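Local atomic coordinates of flagellar biosynthetic protein FlhB (Shewanella putrefaciens CN-32, PDB entry 6Z0W), a protein that is a membrane component of the flagellar type III export apparatus, with this its cytoplasmic domain, and is probably required for forming the rod of the basal body. Residues L70-I74 / L88-V92; A38-K44 / T78-I84; N14-I18 / V95-F100. All coordinates share one frame; numbering follows the deposited sequence.

The chain first enters a contact at 14-18, which leads into strand 17-20. It next passes 38-44, at the edge strand 40-46 of the sheet, and then 70-74 in helix 68-77. The loop residues 78-84 turn back onto 38-44, so interaction 2 closes first. Helix 89-100 then begins, and 88-92 closes interaction 1 against 70-74. Interactions 1 and 2 therefore cross along the chain. Last, 95-100 in the same helix returns to 14-18, and interaction 3 closes a long loop that encloses the other two. Together they join two helices to each other, a connecting loop to the edge strand, and helix 89-100 to a central strand.

Interaction 1: L70-I74 / L88-V92; sequences LARAI and LFTAV
Leu70 and Leu88 bury the most surface here, each pointing its side chain at the other segment. Their side chains run past one another in opposite directions. They meet at one methyl each, with Leu70 CD1 4.1 Å from Leu88 CD2. Within Leu70, CD1 is the atom that makes the contacts. It also lies 4.1 Å from Ala91 CB, about one helical turn beyond Leu88, and it comes near Val92 CG2. Leu70 has CG opposite its backbone N (chi1 -173°), which carries the branch across the gap instead of along its own helix.

Leu88 uses both of its methyls. CD2 serves Leu70, while CD1 lies over the backbone between Ala73 and Ile74. There Leu88 CD1 is 3.9 Å from Ala73 CB, and it is 3.9 Å from the backbone N of Ile74. It also touches Ile74 CG1, the two side chains meeting at a slant. The small Ala73 leaves the helix surface low at this point, so the leucine can approach the main chain.

Val92 adds the third element. Its CG2 methyl meets the end of Ile74, with Val92 CG2 to Ile74 CD1 at 4.1 Å. Here too the side chains are set obliquely. Behind them lies the sheet: Ile74 also rests on Val27 and Val92 on Val29, both in strand 25-30. Leu126, from the C-terminal part of the chain, packs against Leu88.

The contact is apolar throughout. Helices 68-77 and 89-100 thus pack against each other on one face of the mixed sheet. This is the helix layer of an alpha/beta fold, here in the cytoplasmic domain of a type III secretion exporter.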
ATOM      1  N   LEU A  70      -7.530  -0.733  -3.634  1.00 36.63           N
ATOM      2  CA  LEU A  70      -6.907  -0.810  -2.311  1.00 33.74           C
ATOM      3  C   LEU A  70      -5.783   0.206  -2.181  1.00 33.81           C
ATOM      4  O   LEU A  70      -5.692   0.922  -1.171  1.00 32.96           O
ATOM      5  CB  LEU A  70      -6.380  -2.232  -2.060  1.00 29.73           C
ATOM      6  CG  LEU A  70      -5.852  -2.487  -0.656  1.00 30.16           C
ATOM      7  CD1 LEU A  70      -6.989  -2.204   0.353  1.00 29.58           C
ATOM      8  CD2 LEU A  70      -5.366  -3.951  -0.509  1.00 29.23           C
ATOM      9  N   ALA A  71      -4.903   0.255  -3.191  1.00 34.58           N
ATOM     10  CA  ALA A  71      -3.856   1.278  -3.238  1.00 35.66           C
ATOM     11  C   ALA A  71      -4.437   2.671  -3.036  1.00 34.43           C
ATOM     12  O   ALA A  71      -3.931   3.446  -2.217  1.00 34.41           O
ATOM     13  CB  ALA A  71      -3.095   1.209  -4.571  1.00 35.55           C
ATOM     14  N   ARG A  72      -5.507   3.004  -3.773  1.00 35.65           N
ATOM     15  CA  ARG A  72      -6.105   4.342  -3.673  1.00 35.85           C
ATOM     16  C   ARG A  72      -6.772   4.560  -2.311  1.00 36.46           C
ATOM     17  O   ARG A  72      -6.615   5.626  -1.690  1.00 35.38           O
ATOM     18  CB  ARG A  72      -7.131   4.564  -4.797  1.00 33.88           C
ATOM     19  CG  ARG A  72      -6.540   4.651  -6.196  1.00 37.75           C
ATOM     20  CD  ARG A  72      -7.509   5.281  -7.214  1.00 40.40           C
ATOM     21  NE  ARG A  72      -8.844   4.687  -7.141  1.00 45.29           N
ATOM     22  CZ  ARG A  72      -9.233   3.627  -7.844  1.00 47.22           C
ATOM     23  NH1 ARG A  72      -8.391   3.064  -8.701  1.00 46.84           N
ATOM     24  NH2 ARG A  72     -10.470   3.151  -7.710  1.00 44.94           N
ATOM     25  N   ALA A  73      -7.522   3.565  -1.836  1.00 36.36           N
ATOM     26  CA  ALA A  73      -8.186   3.703  -0.542  1.00 36.33           C
ATOM     27  C   ALA A  73      -7.175   3.871   0.593  1.00 35.75           C
ATOM     28  O   ALA A  73      -7.374   4.693   1.496  1.00 35.20           O
ATOM     29  CB  ALA A  73      -9.083   2.505  -0.292  1.00 36.08           C
ATOM     30  N   ILE A  74      -6.072   3.121   0.557  1.00 35.39           N
ATOM     31  CA  ILE A  74      -5.032   3.307   1.567  1.00 35.58           C
ATOM     32  C   ILE A  74      -4.476   4.723   1.495  1.00 36.23           C
ATOM     33  O   ILE A  74      -4.397   5.431   2.504  1.00 34.78           O
ATOM     34  CB  ILE A  74      -3.905   2.276   1.394  1.00 35.96           C
ATOM     35  CG1 ILE A  74      -4.367   0.864   1.708  1.00 33.40           C
ATOM     36  CG2 ILE A  74      -2.747   2.614   2.315  1.00 34.97           C
ATOM     37  CD1 ILE A  74      -3.388  -0.166   1.213  1.00 29.90           C
ATOM     38  N   LEU A  88     -10.041  -1.576   6.142  1.00 33.61           N
ATOM     39  CA  LEU A  88      -9.112  -2.132   5.167  1.00 31.04           C
ATOM     40  C   LEU A  88      -8.230  -3.226   5.746  1.00 30.41           C
ATOM     41  O   LEU A  88      -7.352  -3.736   5.038  1.00 32.20           O
ATOM     42  CB  LEU A  88      -8.225  -1.021   4.573  1.00 34.79           C
ATOM     43  CG  LEU A  88      -9.000   0.082   3.816  1.00 35.07           C
ATOM     44  CD1 LEU A  88      -8.032   1.115   3.199  1.00 36.81           C
ATOM     45  CD2 LEU A  88      -9.899  -0.561   2.750  1.00 32.97           C
ATOM     46  N   PHE A  89      -8.421  -3.592   7.009  1.00 33.81           N
ATOM     47  CA  PHE A  89      -7.493  -4.535   7.629  1.00 33.05           C
ATOM     48  C   PHE A  89      -7.491  -5.874   6.901  1.00 29.65           C
ATOM     49  O   PHE A  89      -6.435  -6.379   6.511  1.00 29.14           O
ATOM     50  CB  PHE A  89      -7.829  -4.754   9.106  1.00 32.45           C
ATOM     51  CG  PHE A  89      -6.920  -5.760   9.750  1.00 36.63           C
ATOM     52  CD1 PHE A  89      -5.705  -5.360  10.305  1.00 36.53           C
ATOM     53  CD2 PHE A  89      -7.238  -7.114   9.754  1.00 37.01           C
ATOM     54  CE1 PHE A  89      -4.840  -6.298  10.889  1.00 35.95           C
ATOM     55  CE2 PHE A  89      -6.357  -8.060  10.323  1.00 35.84           C
ATOM     56  CZ  PHE A  89      -5.165  -7.650  10.885  1.00 34.14           C
ATOM     57  N   THR A  90      -8.667  -6.494   6.764  1.00 30.28           N
ATOM     58  CA  THR A  90      -8.717  -7.831   6.181  1.00 32.83           C
ATOM     59  C   THR A  90      -8.131  -7.841   4.776  1.00 34.69           C
ATOM     60  O   THR A  90      -7.411  -8.777   4.411  1.00 35.56           O
ATOM     61  CB  THR A  90     -10.154  -8.358   6.159  1.00 37.51           C
ATOM     62  OG1 THR A  90     -11.001  -7.349   5.614  1.00 43.01           O
ATOM     63  CG2 THR A  90     -10.623  -8.651   7.556  1.00 38.67           C
ATOM     64  N   ALA A  91      -8.416  -6.803   3.968  1.00 32.97           N
ATOM     65  CA  ALA A  91      -7.885  -6.803   2.613  1.00 30.70           C
ATOM     66  C   ALA A  91      -6.363  -6.694   2.620  1.00 31.44           C
ATOM     67  O   ALA A  91      -5.684  -7.410   1.874  1.00 34.00           O
ATOM     68  CB  ALA A  91      -8.526  -5.679   1.783  1.00 26.70           C
ATOM     69  N   VAL A  92      -5.803  -5.834   3.480  1.00 28.41           N
ATOM     70  CA  VAL A  92      -4.345  -5.724   3.567  1.00 29.54           C
ATOM     71  C   VAL A  92      -3.746  -6.982   4.206  1.00 32.85           C
ATOM     72  O   VAL A  92      -2.668  -7.448   3.810  1.00 33.46           O
ATOM     73  CB  VAL A  92      -3.948  -4.446   4.345  1.00 30.21           C
ATOM     74  CG1 VAL A  92      -2.402  -4.339   4.518  1.00 26.28           C
ATOM     75  CG2 VAL A  92      -4.496  -3.215   3.655  1.00 30.93           C
TER

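Interaction 2: A38-K44 / T78-I84; sequences APFVIAK and TKLDQQI
Val41 and Thr78 cross at an angle, methyl against methyl, with Val41 CG2 3.5 Å from Thr78 CG2. Farther along, Ile84 crosses Pro39, with its CD1 3.7 Å from Pro39 CD and also near CG. Leu80 CD2 reaches past Val41 to the main chain of Ala43, 3.5 Å from Ala43 CA. The main chains pair between these groups. Val41 N bonds to Gln82 O and Ile84 N to Pro39 O, flanking Phe40 and Gln83 as a single antiparallel, non-hydrogen-bonded bridge on the edge strand 40-46. A type II beta turn, Lys79 to Gln82, comes just before the bridge in the chain, and Asp81 N from it gives Val41 O a bond of 2.6 Å. The extended Gln83 side chain runs alongside Ala38, and its OE1 accepts Ala38 N at 3.2 Å. Lys44 is stretched beyond CG and brings NZ 2.8 Å from Thr78 O, approaching from above the carbonyl plane. The same NZ also bonds to Tyr75 O, and the charge makes a cation-pi contact with the Tyr75 ring. A leucine in place of Lys44 would probably leave both carbonyls without this donor and the ring without its cation.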
ATOM      1  N   ALA A  38      -2.478  -2.951  13.640  1.00 36.05           N
ATOM      2  CA  ALA A  38      -2.804  -2.881  12.212  1.00 36.12           C
ATOM      3  C   ALA A  38      -1.580  -2.489  11.371  1.00 36.37           C
ATOM      4  O   ALA A  38      -0.699  -1.769  11.849  1.00 33.03           O
ATOM      5  CB  ALA A  38      -3.919  -1.865  11.961  1.00 37.42           C
ATOM      6  N   PRO A  39      -1.501  -2.929  10.110  1.00 34.37           N
ATOM      7  CA  PRO A  39      -0.407  -2.462   9.255  1.00 34.01           C
ATOM      8  C   PRO A  39      -0.421  -0.943   9.184  1.00 34.78           C
ATOM      9  O   PRO A  39      -1.460  -0.298   9.359  1.00 33.19           O
ATOM     10  CB  PRO A  39      -0.721  -3.086   7.890  1.00 35.91           C
ATOM     11  CG  PRO A  39      -1.661  -4.216   8.165  1.00 35.34           C
ATOM     12  CD  PRO A  39      -2.468  -3.757   9.360  1.00 33.25           C
ATOM     13  N   PHE A  40       0.748  -0.373   8.947  1.00 30.24           N
ATOM     14  CA  PHE A  40       0.870   1.067   8.835  1.00 32.18           C
ATOM     15  C   PHE A  40       1.609   1.446   7.555  1.00 33.13           C
ATOM     16  O   PHE A  40       2.369   0.660   6.982  1.00 31.57           O
ATOM     17  CB  PHE A  40       1.586   1.691  10.050  1.00 36.12           C
ATOM     18  CG  PHE A  40       2.783   0.910  10.544  1.00 40.24           C
ATOM     19  CD1 PHE A  40       4.084   1.275  10.189  1.00 39.32           C
ATOM     20  CD2 PHE A  40       2.606  -0.168  11.406  1.00 41.33           C
ATOM     21  CE1 PHE A  40       5.177   0.542  10.666  1.00 41.23           C
ATOM     22  CE2 PHE A  40       3.679  -0.881  11.878  1.00 40.43           C
ATOM     23  CZ  PHE A  40       4.965  -0.529  11.517  1.00 40.69           C
ATOM     24  N   VAL A  41       1.397   2.688   7.127  1.00 34.88           N
ATOM     25  CA  VAL A  41       2.013   3.191   5.902  1.00 31.43           C
ATOM     26  C   VAL A  41       3.311   3.890   6.286  1.00 31.43           C
ATOM     27  O   VAL A  41       3.302   4.787   7.130  1.00 35.48           O
ATOM     28  CB  VAL A  41       1.055   4.141   5.161  1.00 32.12           C
ATOM     29  CG1 VAL A  41       1.789   4.962   4.127  1.00 29.12           C
ATOM     30  CG2 VAL A  41      -0.102   3.329   4.534  1.00 32.73           C
ATOM     31  N   ILE A  42       4.429   3.486   5.679  1.00 30.96           N
ATOM     32  CA  ILE A  42       5.718   4.121   5.969  1.00 30.50           C
ATOM     33  C   ILE A  42       6.236   4.946   4.804  1.00 32.79           C
ATOM     34  O   ILE A  42       7.199   5.716   4.987  1.00 33.46           O
ATOM     35  CB  ILE A  42       6.781   3.088   6.399  1.00 29.72           C
ATOM     36  CG1 ILE A  42       7.020   2.088   5.268  1.00 28.00           C
ATOM     37  CG2 ILE A  42       6.311   2.338   7.613  1.00 29.06           C
ATOM     38  CD1 ILE A  42       8.075   1.065   5.623  1.00 29.20           C
ATOM     39  N   ALA A  43       5.619   4.839   3.628  1.00 33.29           N
ATOM     40  CA  ALA A  43       5.887   5.743   2.517  1.00 33.35           C
ATOM     41  C   ALA A  43       4.669   5.747   1.595  1.00 33.53           C
ATOM     42  O   ALA A  43       3.967   4.737   1.484  1.00 36.11           O
ATOM     43  CB  ALA A  43       7.149   5.325   1.745  1.00 33.92           C
ATOM     44  N   LYS A  44       4.417   6.885   0.951  1.00 33.74           N
ATOM     45  CA  LYS A  44       3.357   6.961  -0.032  1.00 32.66           C
ATOM     46  C   LYS A  44       3.646   8.109  -0.990  1.00 35.20           C
ATOM     47  O   LYS A  44       4.319   9.074  -0.637  1.00 36.14           O
ATOM     48  CB  LYS A  44       1.976   7.146   0.627  1.00 31.95           C
ATOM     49  CG  LYS A  44       1.659   8.542   1.178  1.00 36.07           C
ATOM     50  CD  LYS A  44       0.179   8.515   1.609  1.00 39.10           C
ATOM     51  CE  LYS A  44      -0.416   9.837   2.048  1.00 37.85           C
ATOM     52  NZ  LYS A  44      -1.786   9.604   2.634  1.00 36.14           N
ATOM     53  N   THR A  78      -4.865   7.137   4.994  1.00 34.89           N
ATOM     54  CA  THR A  78      -3.771   6.787   5.894  1.00 33.67           C
ATOM     55  C   THR A  78      -2.611   7.741   5.658  1.00 35.99           C
ATOM     56  O   THR A  78      -1.967   7.655   4.602  1.00 39.29           O
ATOM     57  CB  THR A  78      -3.299   5.339   5.647  1.00 29.91           C
ATOM     58  OG1 THR A  78      -4.431   4.469   5.551  1.00 32.76           O
ATOM     59  CG2 THR A  78      -2.374   4.866   6.783  1.00 28.10           C
ATOM     60  N   LYS A  79      -2.322   8.619   6.631  1.00 35.43           N
ATOM     61  CA  LYS A  79      -1.104   9.423   6.562  1.00 40.77           C
ATOM     62  C   LYS A  79       0.147   8.586   6.836  1.00 39.22           C
ATOM     63  O   LYS A  79       0.083   7.469   7.353  1.00 41.61           O
ATOM     64  CB  LYS A  79      -1.116  10.560   7.570  1.00 48.29           C
ATOM     65  CG  LYS A  79      -2.392  11.299   7.775  1.00 53.80           C
ATOM     66  CD  LYS A  79      -2.028  12.635   8.362  1.00 58.89           C
ATOM     67  CE  LYS A  79      -3.165  13.625   8.226  1.00 63.45           C
ATOM     68  NZ  LYS A  79      -2.964  14.889   9.012  1.00 66.43           N
ATOM     69  N   LEU A  80       1.306   9.180   6.552  1.00 37.52           N
ATOM     70  CA  LEU A  80       2.579   8.544   6.841  1.00 41.01           C
ATOM     71  C   LEU A  80       2.659   8.154   8.309  1.00 41.51           C
ATOM     72  O   LEU A  80       2.280   8.934   9.188  1.00 42.46           O
ATOM     73  CB  LEU A  80       3.713   9.496   6.495  1.00 44.95           C
ATOM     74  CG  LEU A  80       3.971   9.608   5.006  1.00 47.17           C
ATOM     75  CD1 LEU A  80       4.970  10.734   4.712  1.00 47.84           C
ATOM     76  CD2 LEU A  80       4.503   8.259   4.547  1.00 45.00           C
ATOM     77  N   ASP A  81       3.132   6.937   8.563  1.00 42.35           N
ATOM     78  CA  ASP A  81       3.365   6.401   9.897  1.00 47.50           C
ATOM     79  C   ASP A  81       2.067   6.146  10.658  1.00 46.08           C
ATOM     80  O   ASP A  81       2.089   5.950  11.869  1.00 49.53           O
ATOM     81  CB  ASP A  81       4.310   7.316  10.698  1.00 54.63           C
ATOM     82  CG  ASP A  81       5.614   7.632   9.937  1.00 61.93           C
ATOM     83  OD1 ASP A  81       6.032   6.818   9.078  1.00 62.91           O
ATOM     84  OD2 ASP A  81       6.231   8.695  10.195  1.00 66.23           O
ATOM     85  N   GLN A  82       0.940   6.080   9.960  1.00 40.63           N
ATOM     86  CA  GLN A  82      -0.367   5.866  10.559  1.00 41.21           C
ATOM     87  C   GLN A  82      -0.889   4.478  10.180  1.00 39.03           C
ATOM     88  O   GLN A  82      -0.586   3.956   9.104  1.00 36.20           O
ATOM     89  CB  GLN A  82      -1.350   6.965  10.104  1.00 45.87           C
ATOM     90  CG  GLN A  82      -2.686   6.983  10.843  1.00 51.07           C
ATOM     91  CD  GLN A  82      -3.737   7.960  10.257  1.00 55.02           C
ATOM     92  OE1 GLN A  82      -3.698   8.346   9.071  1.00 48.91           O
ATOM     93  NE2 GLN A  82      -4.681   8.366  11.115  1.00 60.28           N
ATOM     94  N   GLN A  83      -1.646   3.852  11.094  1.00 38.75           N
ATOM     95  CA  GLN A  83      -2.309   2.598  10.756  1.00 40.25           C
ATOM     96  C   GLN A  83      -3.428   2.815   9.748  1.00 34.56           C
ATOM     97  O   GLN A  83      -4.150   3.818   9.788  1.00 33.87           O
ATOM     98  CB  GLN A  83      -2.879   1.915  12.011  1.00 45.00           C
ATOM     99  CG  GLN A  83      -1.987   2.076  13.223  1.00 48.57           C
ATOM    100  CD  GLN A  83      -2.492   1.343  14.455  1.00 49.44           C
ATOM    101  OE1 GLN A  83      -2.830   0.153  14.404  1.00 49.62           O
ATOM    102  NE2 GLN A  83      -2.574   2.067  15.568  1.00 46.65           N
ATOM    103  N   ILE A  84      -3.558   1.869   8.825  1.00 34.17           N
ATOM    104  CA  ILE A  84      -4.692   1.836   7.900  1.00 35.50           C
ATOM    105  C   ILE A  84      -5.992   1.796   8.695  1.00 38.25           C
ATOM    106  O   ILE A  84      -6.017   1.283   9.827  1.00 38.03           O
ATOM    107  CB  ILE A  84      -4.627   0.618   6.960  1.00 32.20           C
ATOM    108  CG1 ILE A  84      -4.657  -0.671   7.805  1.00 37.46           C
ATOM    109  CG2 ILE A  84      -3.417   0.716   6.084  1.00 30.42           C
ATOM    110  CD1 ILE A  84      -4.708  -1.958   6.993  1.00 39.38           C
TER

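Interaction 3: N14-I18 / V95-F100; sequences NADVI and VLAYVF
Val17 carries the apolar part of this contact, with a helix face made of Val95, Leu96 and Val99. Its two methyls divide the work. Val17 CG2 lies 3.5 Å from Val99 CG2, a snug meeting of two branched side chains. The same Val17 CG2 is 4.0 Å from Val95 CG1, and these two side chains cross at about a right angle. Val17 CG1 sits between the backbone N and the carbonyl carbon (chi1 73°), and this turns it to Leu96 CD2. Leu96 CD2 has a second neighbour, Asp16 CB, at 3.8 Å. One leucine methyl therefore bridges two successive residues.

Polar groups also meet the helix, without hydrogen bonds across. Val99 CG1 is 3.5 Å from the backbone Asp16 O, a van der Waals approach of a methyl to a carbonyl. Asp16 OD1 comes to the edge of the Phe100 ring, close to its plane, with CE1 4.0 Å away. The carboxylate stands almost perpendicular to that ring, the planes 84° apart. Within the helix, Leu96 O lies over one ring face, offset toward the rim. The other carboxylate oxygen, Asp16 OD2, accepts a hydrogen bond from Tyr31 N, which holds the group in place.

Asp16 and Val17 together face Val29 as a classic beta bulge at the start of strand 17-20. Val17 also touches Val29 in strand 25-30 and Val65 in strand 64-66. Ile18 points away, onto Ile53 and Ala57 of helix 47-59. The strand thus lies between helix 89-100 on one face of the sheet and helix 47-59 on the other.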
ATOM      1  N   ASN A  14      12.116  -0.869   4.519  1.00 33.89           N
ATOM      2  CA  ASN A  14      11.535  -1.618   5.632  1.00 34.04           C
ATOM      3  C   ASN A  14      10.110  -2.097   5.339  1.00 32.29           C
ATOM      4  O   ASN A  14       9.511  -2.748   6.186  1.00 36.53           O
ATOM      5  CB  ASN A  14      11.545  -0.773   6.908  1.00 38.26           C
ATOM      6  CG  ASN A  14      12.922  -0.255   7.247  1.00 43.52           C
ATOM      7  OD1 ASN A  14      13.919  -0.950   7.073  1.00 42.40           O
ATOM      8  ND2 ASN A  14      12.990   0.998   7.671  1.00 48.72           N
ATOM      9  N   ALA A  15       9.583  -1.828   4.154  1.00 30.42           N
ATOM     10  CA  ALA A  15       8.213  -2.175   3.827  1.00 31.89           C
ATOM     11  C   ALA A  15       8.061  -3.688   3.691  1.00 34.80           C
ATOM     12  O   ALA A  15       8.973  -4.384   3.249  1.00 33.73           O
ATOM     13  CB  ALA A  15       7.797  -1.503   2.507  1.00 25.57           C
ATOM     14  N   ASP A  16       6.862  -4.187   3.987  1.00 33.79           N
ATOM     15  CA  ASP A  16       6.557  -5.569   3.634  1.00 34.59           C
ATOM     16  C   ASP A  16       5.984  -5.707   2.228  1.00 37.74           C
ATOM     17  O   ASP A  16       6.145  -6.762   1.605  1.00 39.68           O
ATOM     18  CB  ASP A  16       5.587  -6.152   4.654  1.00 36.29           C
ATOM     19  CG  ASP A  16       6.256  -6.419   5.979  1.00 35.84           C
ATOM     20  OD1 ASP A  16       7.290  -7.107   5.947  1.00 35.80           O
ATOM     21  OD2 ASP A  16       5.787  -5.912   7.024  1.00 35.80           O
ATOM     22  N   VAL A  17       5.326  -4.669   1.711  1.00 35.62           N
ATOM     23  CA  VAL A  17       4.678  -4.733   0.405  1.00 32.43           C
ATOM     24  C   VAL A  17       4.462  -3.305  -0.059  1.00 31.96           C
ATOM     25  O   VAL A  17       4.366  -2.386   0.760  1.00 30.78           O
ATOM     26  CB  VAL A  17       3.345  -5.527   0.477  1.00 29.45           C
ATOM     27  CG1 VAL A  17       2.275  -4.706   1.189  1.00 29.85           C
ATOM     28  CG2 VAL A  17       2.855  -5.929  -0.926  1.00 25.66           C
ATOM     29  N   ILE A  18       4.444  -3.111  -1.380  1.00 33.00           N
ATOM     30  CA  ILE A  18       3.947  -1.890  -2.020  1.00 33.40           C
ATOM     31  C   ILE A  18       2.674  -2.256  -2.759  1.00 33.57           C
ATOM     32  O   ILE A  18       2.694  -3.116  -3.647  1.00 34.37           O
ATOM     33  CB  ILE A  18       4.949  -1.278  -3.010  1.00 32.19           C
ATOM     34  CG1 ILE A  18       6.381  -1.379  -2.512  1.00 33.56           C
ATOM     35  CG2 ILE A  18       4.547   0.170  -3.371  1.00 30.16           C
ATOM     36  CD1 ILE A  18       6.693  -0.580  -1.287  1.00 35.18           C
ATOM     37  N   VAL A  95      -3.447  -9.489   1.442  1.00 34.54           N
ATOM     38  CA  VAL A  95      -2.275  -9.184   0.621  1.00 33.00           C
ATOM     39  C   VAL A  95      -0.992  -9.588   1.358  1.00 30.28           C
ATOM     40  O   VAL A  95      -0.098 -10.216   0.778  1.00 34.40           O
ATOM     41  CB  VAL A  95      -2.283  -7.698   0.201  1.00 29.54           C
ATOM     42  CG1 VAL A  95      -0.909  -7.237  -0.303  1.00 31.31           C
ATOM     43  CG2 VAL A  95      -3.345  -7.461  -0.939  1.00 27.72           C
ATOM     44  N   LEU A  96      -0.906  -9.291   2.654  1.00 28.05           N
ATOM     45  CA  LEU A  96       0.306  -9.633   3.399  1.00 30.79           C
ATOM     46  C   LEU A  96       0.502 -11.137   3.466  1.00 31.60           C
ATOM     47  O   LEU A  96       1.631 -11.614   3.317  1.00 31.17           O
ATOM     48  CB  LEU A  96       0.276  -9.029   4.805  1.00 32.83           C
ATOM     49  CG  LEU A  96       0.484  -7.504   4.818  1.00 31.75           C
ATOM     50  CD1 LEU A  96       0.030  -6.906   6.159  1.00 30.81           C
ATOM     51  CD2 LEU A  96       1.961  -7.161   4.510  1.00 30.90           C
ATOM     52  N   ALA A  97      -0.586 -11.902   3.662  1.00 29.92           N
ATOM     53  CA  ALA A  97      -0.470 -13.360   3.667  1.00 32.37           C
ATOM     54  C   ALA A  97       0.129 -13.862   2.361  1.00 33.52           C
ATOM     55  O   ALA A  97       1.057 -14.679   2.365  1.00 32.04           O
ATOM     56  CB  ALA A  97      -1.836 -14.020   3.910  1.00 34.42           C
ATOM     57  N   TYR A  98      -0.389 -13.374   1.227  1.00 35.23           N
ATOM     58  CA  TYR A  98       0.161 -13.766  -0.067  1.00 37.52           C
ATOM     59  C   TYR A  98       1.643 -13.425  -0.160  1.00 34.43           C
ATOM     60  O   TYR A  98       2.458 -14.243  -0.608  1.00 35.02           O
ATOM     61  CB  TYR A  98      -0.603 -13.076  -1.200  1.00 45.75           C
ATOM     62  CG  TYR A  98       0.222 -13.010  -2.465  1.00 52.01           C
ATOM     63  CD1 TYR A  98       0.296 -14.107  -3.324  1.00 56.17           C
ATOM     64  CD2 TYR A  98       0.967 -11.871  -2.781  1.00 53.15           C
ATOM     65  CE1 TYR A  98       1.070 -14.062  -4.484  1.00 59.30           C
ATOM     66  CE2 TYR A  98       1.742 -11.814  -3.937  1.00 55.48           C
ATOM     67  CZ  TYR A  98       1.786 -12.908  -4.783  1.00 60.54           C
ATOM     68  OH  TYR A  98       2.559 -12.843  -5.923  1.00 66.86           O
ATOM     69  N   VAL A  99       2.012 -12.213   0.260  1.00 31.00           N
ATOM     70  CA  VAL A  99       3.418 -11.820   0.205  1.00 31.41           C
ATOM     71  C   VAL A  99       4.266 -12.750   1.064  1.00 33.53           C
ATOM     72  O   VAL A  99       5.305 -13.259   0.616  1.00 36.02           O
ATOM     73  CB  VAL A  99       3.589 -10.344   0.617  1.00 34.18           C
ATOM     74  CG1 VAL A  99       5.071 -10.033   0.886  1.00 36.06           C
ATOM     75  CG2 VAL A  99       3.033  -9.442  -0.469  1.00 35.32           C
ATOM     76  N   PHE A 100       3.828 -13.012   2.298  1.00 32.18           N
ATOM     77  CA  PHE A 100       4.619 -13.867   3.196  1.00 31.85           C
ATOM     78  C   PHE A 100       4.712 -15.309   2.702  1.00 33.43           C
ATOM     79  O   PHE A 100       5.658 -16.021   3.062  1.00 35.80           O
ATOM     80  CB  PHE A 100       4.034 -13.854   4.609  1.00 30.01           C
ATOM     81  CG  PHE A 100       4.057 -12.492   5.270  1.00 32.08           C
ATOM     82  CD1 PHE A 100       4.856 -11.465   4.766  1.00 35.58           C
ATOM     83  CD2 PHE A 100       3.247 -12.230   6.368  1.00 32.18           C
ATOM     84  CE1 PHE A 100       4.851 -10.201   5.374  1.00 36.28           C
ATOM     85  CE2 PHE A 100       3.235 -10.985   6.983  1.00 34.26           C
ATOM     86  CZ  PHE A 100       4.043  -9.959   6.494  1.00 35.06           C
TER